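Local coordinates for extracellular solute-binding protein, family 1 (Bifidobacterium longum subsp. infantis ATCC 15697, PDB 3OMB) that probably captures a solute outside the cell, perhaps a carbohydrate, for uptake by an ABC transporter, and carries a bound magnesium ion, at residues A153-K158 against L422-D428; N470-D475 against I525-W529. All coordinates share one frame; numbering follows the deposited sequence.

Interaction 1: A153-K158 against L422-D428; sequences ADGRGK and LVGWIPD
Gly-155 and Ile-426 mark the tight half of this contact, where two chain segments lie close enough for backbone bonds. Gly-155 N donates to Gly-424 O at 3.0 Å, in the plane of that carbonyl. Ile-426 N returns a more bent bond to Gly-155 O (3.2 Å), approaching from above the carbonyl plane. Beside it, Trp-425 CA turns its hydrogen to the same oxygen. Ile-426 lays its CB against Gly-157 CA, 3.6 Å away, while CG1, set beside its own backbone N (chi1 -57°), comes up against the carbonyl of Arg-156. Gly-157 has no room for a side chain: a CB would press on Ile-426 CG2, and at its backbone angles (phi 104°, psi 151°) would also jam against the carbonyl O of Arg-156, which calls for glycine.

In this two-lobed solute-binding fold, strand 152-155 pairs on another side with strand 349-350, through Asp-154 and Ser-350, so the loop 422-428 packs on a strand already held in a small sheet. Helix 376-384 backs the loop, with Val-380 against Ile-426, and the Trp-425 ring leads away to stack on Phe-131.

Toward Lys-158 the chains part and water enters. Water 1 accepts from Gly-157 N and donates to Ile-426 O; water 3 accepts from Lys-158 N at 2.8 Å. The exposed lysine chain bends at its end, bringing NZ to Asp-428 O at 2.7 Å, tilted from the carbonyl plane. Water 2 joins NZ to Pro-427 O, whereas Asp-428 OD1 forms its salt bridge with Lys-135.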
loop_
_atom_site.group_PDB
_atom_site.type_symbol
_atom_site.label_atom_id
_atom_site.label_comp_id
_atom_site.label_asym_id
_atom_site.label_seq_id
_atom_site.Cartn_x
_atom_site.Cartn_y
_atom_site.Cartn_z
ATOM N N ALA A 153 -9.667 3.120 -11.267
ATOM C CA ALA A 153 -8.818 2.301 -10.418
ATOM C C ALA A 153 -8.335 1.056 -11.157
ATOM O O ALA A 153 -8.778 0.742 -12.269
ATOM C CB ALA A 153 -9.582 1.899 -9.129
ATOM N N ASP A 154 -7.420 0.342 -10.523
ATOM C CA ASP A 154 -6.972 -0.952 -11.041
ATOM C C ASP A 154 -6.961 -1.996 -9.918
ATOM O O ASP A 154 -7.047 -1.660 -8.740
ATOM C CB ASP A 154 -5.600 -0.797 -11.679
ATOM C CG ASP A 154 -4.672 0.046 -10.839
ATOM O OD1 ASP A 154 -4.201 -0.467 -9.792
ATOM O OD2 ASP A 154 -4.422 1.221 -11.215
ATOM N N GLY A 155 -6.870 -3.260 -10.285
ATOM C CA GLY A 155 -6.851 -4.339 -9.296
ATOM C C GLY A 155 -5.873 -5.432 -9.670
ATOM O O GLY A 155 -5.732 -5.757 -10.832
ATOM N N ARG A 156 -5.229 -6.004 -8.656
ATOM C CA ARG A 156 -4.156 -6.979 -8.783
ATOM C C ARG A 156 -4.682 -8.377 -8.576
ATOM O O ARG A 156 -3.887 -9.301 -8.504
ATOM C CB ARG A 156 -3.220 -6.825 -7.581
ATOM C CG ARG A 156 -2.130 -5.894 -7.650
ATOM C CD ARG A 156 -1.064 -6.393 -6.675
ATOM N NE ARG A 156 -1.009 -5.667 -5.403
ATOM C CZ ARG A 156 0.130 -5.471 -4.729
ATOM N NH1 ARG A 156 1.278 -5.919 -5.224
ATOM N NH2 ARG A 156 0.131 -4.809 -3.576
ATOM N N GLY A 157 -5.977 -8.532 -8.329
ATOM C CA GLY A 157 -6.538 -9.867 -8.077
ATOM C C GLY A 157 -6.847 -10.179 -6.627
ATOM O O GLY A 157 -6.200 -9.666 -5.714
ATOM N N LYS A 158 -7.841 -11.037 -6.427
ATOM C CA LYS A 158 -8.314 -11.420 -5.112
ATOM C C LYS A 158 -7.210 -12.041 -4.241
ATOM O O LYS A 158 -7.316 -12.061 -3.008
ATOM C CB LYS A 158 -9.498 -12.393 -5.242
ATOM C CG LYS A 158 -9.116 -13.776 -5.838
ATOM C CD LYS A 158 -10.349 -14.674 -6.009
ATOM C CE LYS A 158 -9.983 -16.113 -6.456
ATOM N NZ LYS A 158 -9.506 -16.139 -7.897
ATOM N N LEU A 422 0.172 -2.116 -12.916
ATOM C CA LEU A 422 -0.733 -2.479 -13.994
ATOM C C LEU A 422 -1.939 -1.538 -13.922
ATOM O O LEU A 422 -2.318 -1.036 -12.846
ATOM C CB LEU A 422 -1.181 -3.930 -13.869
ATOM C CG LEU A 422 -2.444 -4.181 -13.027
ATOM C CD1 LEU A 422 -3.063 -5.539 -13.357
ATOM C CD2 LEU A 422 -2.141 -4.077 -11.563
ATOM N N VAL A 423 -2.522 -1.278 -15.076
ATOM C CA VAL A 423 -3.727 -0.499 -15.129
ATOM C C VAL A 423 -4.704 -1.403 -15.877
ATOM O O VAL A 423 -4.604 -1.590 -17.086
ATOM C CB VAL A 423 -3.443 0.830 -15.835
ATOM C CG1 VAL A 423 -4.690 1.632 -15.992
ATOM C CG2 VAL A 423 -2.440 1.633 -15.025
ATOM N N GLY A 424 -5.629 -1.991 -15.139
ATOM C CA GLY A 424 -6.446 -3.090 -15.640
ATOM C C GLY A 424 -6.962 -3.761 -14.391
ATOM O O GLY A 424 -6.922 -3.167 -13.321
ATOM N N TRP A 425 -7.465 -4.977 -14.506
ATOM C CA TRP A 425 -7.951 -5.675 -13.327
ATOM C C TRP A 425 -7.852 -7.182 -13.538
ATOM O O TRP A 425 -8.075 -7.661 -14.631
ATOM C CB TRP A 425 -9.369 -5.245 -12.952
ATOM C CG TRP A 425 -10.477 -5.792 -13.832
ATOM C CD1 TRP A 425 -10.672 -5.531 -15.165
ATOM C CD2 TRP A 425 -11.539 -6.677 -13.435
ATOM N NE1 TRP A 425 -11.791 -6.187 -15.613
ATOM C CE2 TRP A 425 -12.332 -6.915 -14.582
ATOM C CE3 TRP A 425 -11.889 -7.302 -12.226
ATOM C CZ2 TRP A 425 -13.474 -7.738 -14.559
ATOM C CZ3 TRP A 425 -13.035 -8.132 -12.199
ATOM C CH2 TRP A 425 -13.803 -8.346 -13.365
ATOM N N ILE A 426 -7.472 -7.906 -12.488
ATOM C CA ILE A 426 -7.405 -9.363 -12.540
ATOM C C ILE A 426 -8.715 -9.853 -11.972
ATOM O O ILE A 426 -8.982 -9.641 -10.775
ATOM C CB ILE A 426 -6.256 -9.953 -11.678
ATOM C CG1 ILE A 426 -4.886 -9.386 -12.088
ATOM C CG2 ILE A 426 -6.247 -11.510 -11.762
ATOM C CD1 ILE A 426 -4.472 -9.724 -13.468
ATOM N N PRO A 427 -9.538 -10.507 -12.818
ATOM C CA PRO A 427 -10.890 -10.919 -12.404
ATOM C C PRO A 427 -10.847 -12.118 -11.449
ATOM O O PRO A 427 -9.873 -12.882 -11.472
ATOM C CB PRO A 427 -11.557 -11.290 -13.723
ATOM C CG PRO A 427 -10.362 -11.799 -14.600
ATOM C CD PRO A 427 -9.191 -10.955 -14.186
ATOM N N ASP A 428 -11.890 -12.286 -10.628
ATOM C CA ASP A 428 -11.913 -13.377 -9.640
ATOM C C ASP A 428 -11.893 -14.748 -10.287
ATOM O O ASP A 428 -11.446 -15.733 -9.667
ATOM C CB ASP A 428 -13.111 -13.288 -8.724
ATOM C CG ASP A 428 -12.980 -12.176 -7.695
ATOM O OD1 ASP A 428 -11.870 -11.585 -7.573
ATOM O OD2 ASP A 428 -14.001 -11.896 -7.018
HETATM O O HOH W 1 -8.560 -7.276 -9.005
HETATM O O HOH W 2 -8.161 -14.004 -9.216
HETATM O O HOH W 3 -9.479 -11.267 -8.690
#

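Interaction 2: N470-D475 against I525-W529; sequences NMDPSD and IWQKW
Met-471 and Trp-529 approach to 7.2 Å between CA atoms, and the matching of Asp-475 with Ile-525 means that 470-475, a loop entering helix 473-486, runs counter to helix 519-534. The centre is a pair of Met-aromatic contacts made by Met-471, a selenomethionine in this crystal; from the loop that leads into helix 473-486 it packs this part of the solute-binding fold on the C-terminal helix 519-534. Its chain is fully extended beyond CG (chi2 -180°), which carries it across one tryptophan to reach a second. CG sits almost on the normal of the Trp-529 five-membered ring, 3.6 Å from its centroid, and SE lies oblique to that ring. CE then rests over a face of Trp-526, 3.5 Å from the centroid of its six-membered ring; the two side chains cross at about a right angle. Leu-479 of helix 473-486 touches both Met-471 and Trp-526, and Phe-248 meets the Trp-526 ring.

Around the Trp-529 rim the contact turns polar. The Asp-472 carboxylate stands nearly perpendicular to the ring, with OD2 close to the ring plane, 3.8 Å from CZ2. The indole NE1 donates to Asp-475 OD2 at 2.8 Å, the carboxylate again steeply turned against the ring. A phenylalanine in place of Trp-529 would probably leave Asp-475 OD2 without its indole donor and open a gap beside Asp-472, where the outer edge of the indole now lies. Lys-528, bent at chi3 (71°), comes to Asp-475 from the opposite direction in a salt bridge. Its NZ takes the syn lone pair of OD2 at 2.7 Å, while the indole donor meets that oxygen on the anti side, 22° out of the carboxylate plane.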
loop_
_atom_site.group_PDB
_atom_site.type_symbol
_atom_site.label_atom_id
_atom_site.label_comp_id
_atom_site.label_asym_id
_atom_site.label_seq_id
_atom_site.Cartn_x
_atom_site.Cartn_y
_atom_site.Cartn_z
ATOM N N ASN A 470 -10.278 11.954 -4.142
ATOM C CA ASN A 470 -11.730 11.932 -4.364
ATOM C C ASN A 470 -12.526 13.072 -3.678
ATOM O O ASN A 470 -13.725 12.927 -3.399
ATOM C CB ASN A 470 -12.291 10.581 -3.896
ATOM C CG ASN A 470 -13.079 9.861 -4.999
ATOM O OD1 ASN A 470 -13.283 10.405 -6.089
ATOM N ND2 ASN A 470 -13.528 8.637 -4.712
HETATM N N MSE A 471 -11.845 14.177 -3.394
HETATM C CA MSE A 471 -12.410 15.357 -2.724
HETATM C C MSE A 471 -12.402 16.553 -3.664
HETATM O O MSE A 471 -11.699 16.520 -4.668
HETATM C CB MSE A 471 -11.499 15.768 -1.581
HETATM C CG MSE A 471 -11.495 14.873 -0.437
HETATM SE SE MSE A 471 -10.298 15.555 0.913
HETATM C CE MSE A 471 -10.652 14.052 2.076
ATOM N N ASP A 472 -13.127 17.617 -3.310
ATOM C CA ASP A 472 -12.933 18.951 -3.907
ATOM C C ASP A 472 -11.448 19.373 -3.787
ATOM O O ASP A 472 -10.816 19.088 -2.768
ATOM C CB ASP A 472 -13.756 20.018 -3.151
ATOM C CG ASP A 472 -15.276 19.817 -3.253
ATOM O OD1 ASP A 472 -15.771 19.111 -4.173
ATOM O OD2 ASP A 472 -15.997 20.408 -2.407
ATOM N N PRO A 473 -10.900 20.074 -4.800
ATOM C CA PRO A 473 -9.544 20.614 -4.656
ATOM C C PRO A 473 -9.368 21.578 -3.479
ATOM O O PRO A 473 -8.286 21.631 -2.891
ATOM C CB PRO A 473 -9.291 21.354 -5.979
ATOM C CG PRO A 473 -10.507 21.190 -6.804
ATOM C CD PRO A 473 -11.371 20.138 -6.198
ATOM N N SER A 474 -10.402 22.327 -3.123
ATOM C CA SER A 474 -10.265 23.240 -1.989
ATOM C C SER A 474 -10.135 22.476 -0.671
ATOM O O SER A 474 -9.470 22.939 0.246
ATOM C CB SER A 474 -11.422 24.227 -1.918
ATOM O OG SER A 474 -12.646 23.506 -1.814
ATOM N N ASP A 475 -10.774 21.312 -0.570
ATOM C CA ASP A 475 -10.664 20.512 0.642
ATOM C C ASP A 475 -9.314 19.801 0.721
ATOM O O ASP A 475 -8.693 19.777 1.773
ATOM C CB ASP A 475 -11.838 19.537 0.781
ATOM C CG ASP A 475 -13.056 20.177 1.457
ATOM O OD1 ASP A 475 -12.935 21.325 1.955
ATOM O OD2 ASP A 475 -14.124 19.517 1.517
ATOM N N ILE A 525 -13.130 17.649 8.212
ATOM C CA ILE A 525 -13.139 17.467 6.768
ATOM C C ILE A 525 -13.184 15.985 6.359
ATOM O O ILE A 525 -14.015 15.590 5.533
ATOM C CB ILE A 525 -11.964 18.233 6.096
ATOM C CG1 ILE A 525 -12.229 19.741 6.193
ATOM C CG2 ILE A 525 -11.781 17.755 4.679
ATOM C CD1 ILE A 525 -10.976 20.652 5.933
ATOM N N TRP A 526 -12.334 15.157 6.958
ATOM C CA TRP A 526 -12.432 13.710 6.732
ATOM C C TRP A 526 -13.788 13.128 7.119
ATOM O O TRP A 526 -14.330 12.285 6.390
ATOM C CB TRP A 526 -11.323 12.974 7.445
ATOM C CG TRP A 526 -10.001 13.094 6.780
ATOM C CD1 TRP A 526 -8.901 13.766 7.245
ATOM C CD2 TRP A 526 -9.624 12.521 5.534
ATOM N NE1 TRP A 526 -7.861 13.645 6.362
ATOM C CE2 TRP A 526 -8.274 12.881 5.301
ATOM C CE3 TRP A 526 -10.292 11.733 4.585
ATOM C CZ2 TRP A 526 -7.582 12.484 4.155
ATOM C CZ3 TRP A 526 -9.598 11.316 3.456
ATOM C CH2 TRP A 526 -8.254 11.700 3.248
ATOM N N GLN A 527 -14.350 13.570 8.240
ATOM C CA GLN A 527 -15.710 13.139 8.619
ATOM C C GLN A 527 -16.727 13.433 7.518
ATOM O O GLN A 527 -17.614 12.612 7.248
ATOM C CB GLN A 527 -16.181 13.786 9.925
ATOM C CG GLN A 527 -17.603 13.308 10.425
ATOM C CD GLN A 527 -17.566 11.918 11.108
ATOM O OE1 GLN A 527 -16.908 11.752 12.134
ATOM N NE2 GLN A 527 -18.279 10.926 10.539
ATOM N N LYS A 528 -16.600 14.601 6.892
ATOM C CA LYS A 528 -17.570 15.028 5.899
ATOM C C LYS A 528 -17.463 14.127 4.681
ATOM O O LYS A 528 -18.472 13.655 4.177
ATOM C CB LYS A 528 -17.340 16.489 5.491
ATOM C CG LYS A 528 -18.217 16.931 4.291
ATOM C CD LYS A 528 -17.986 18.355 3.867
ATOM C CE LYS A 528 -16.634 18.547 3.184
ATOM N NZ LYS A 528 -16.490 19.966 2.640
ATOM N N TRP A 529 -16.238 13.891 4.206
ATOM C CA TRP A 529 -16.068 13.025 3.043
ATOM C C TRP A 529 -16.422 11.561 3.326
ATOM O O TRP A 529 -17.039 10.891 2.477
ATOM C CB TRP A 529 -14.680 13.191 2.420
ATOM C CG TRP A 529 -14.609 14.533 1.788
ATOM C CD1 TRP A 529 -14.005 15.661 2.296
ATOM C CD2 TRP A 529 -15.239 14.929 0.572
ATOM N NE1 TRP A 529 -14.198 16.722 1.447
ATOM C CE2 TRP A 529 -14.959 16.309 0.387
ATOM C CE3 TRP A 529 -15.992 14.252 -0.396
ATOM C CZ2 TRP A 529 -15.404 17.024 -0.733
ATOM C CZ3 TRP A 529 -16.458 14.973 -1.503
ATOM C CH2 TRP A 529 -16.158 16.343 -1.664
#

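How the interactions relate
Interaction 1 closes before interaction 2 opens, so the two lie in series along the chain. Their centres are 26 Å apart and their nearest atoms about 9 Å apart, with no touch between them. Interaction 1, with its centre about 14 Å from the chain centre, ties strand 152-155 to a loop following helix 403-411. Interaction 2, about 21 Å out, joins the start of helix 473-486 to helix 519-534 near the C-terminus. Helix 136-142 and the loop after it link them: Ser-142 bonds Ala-153 of the first, while Ser-145 touches Trp-529 of the second. Both lie away from the magnesium site, and both bring sequence-distant parts of the fold together.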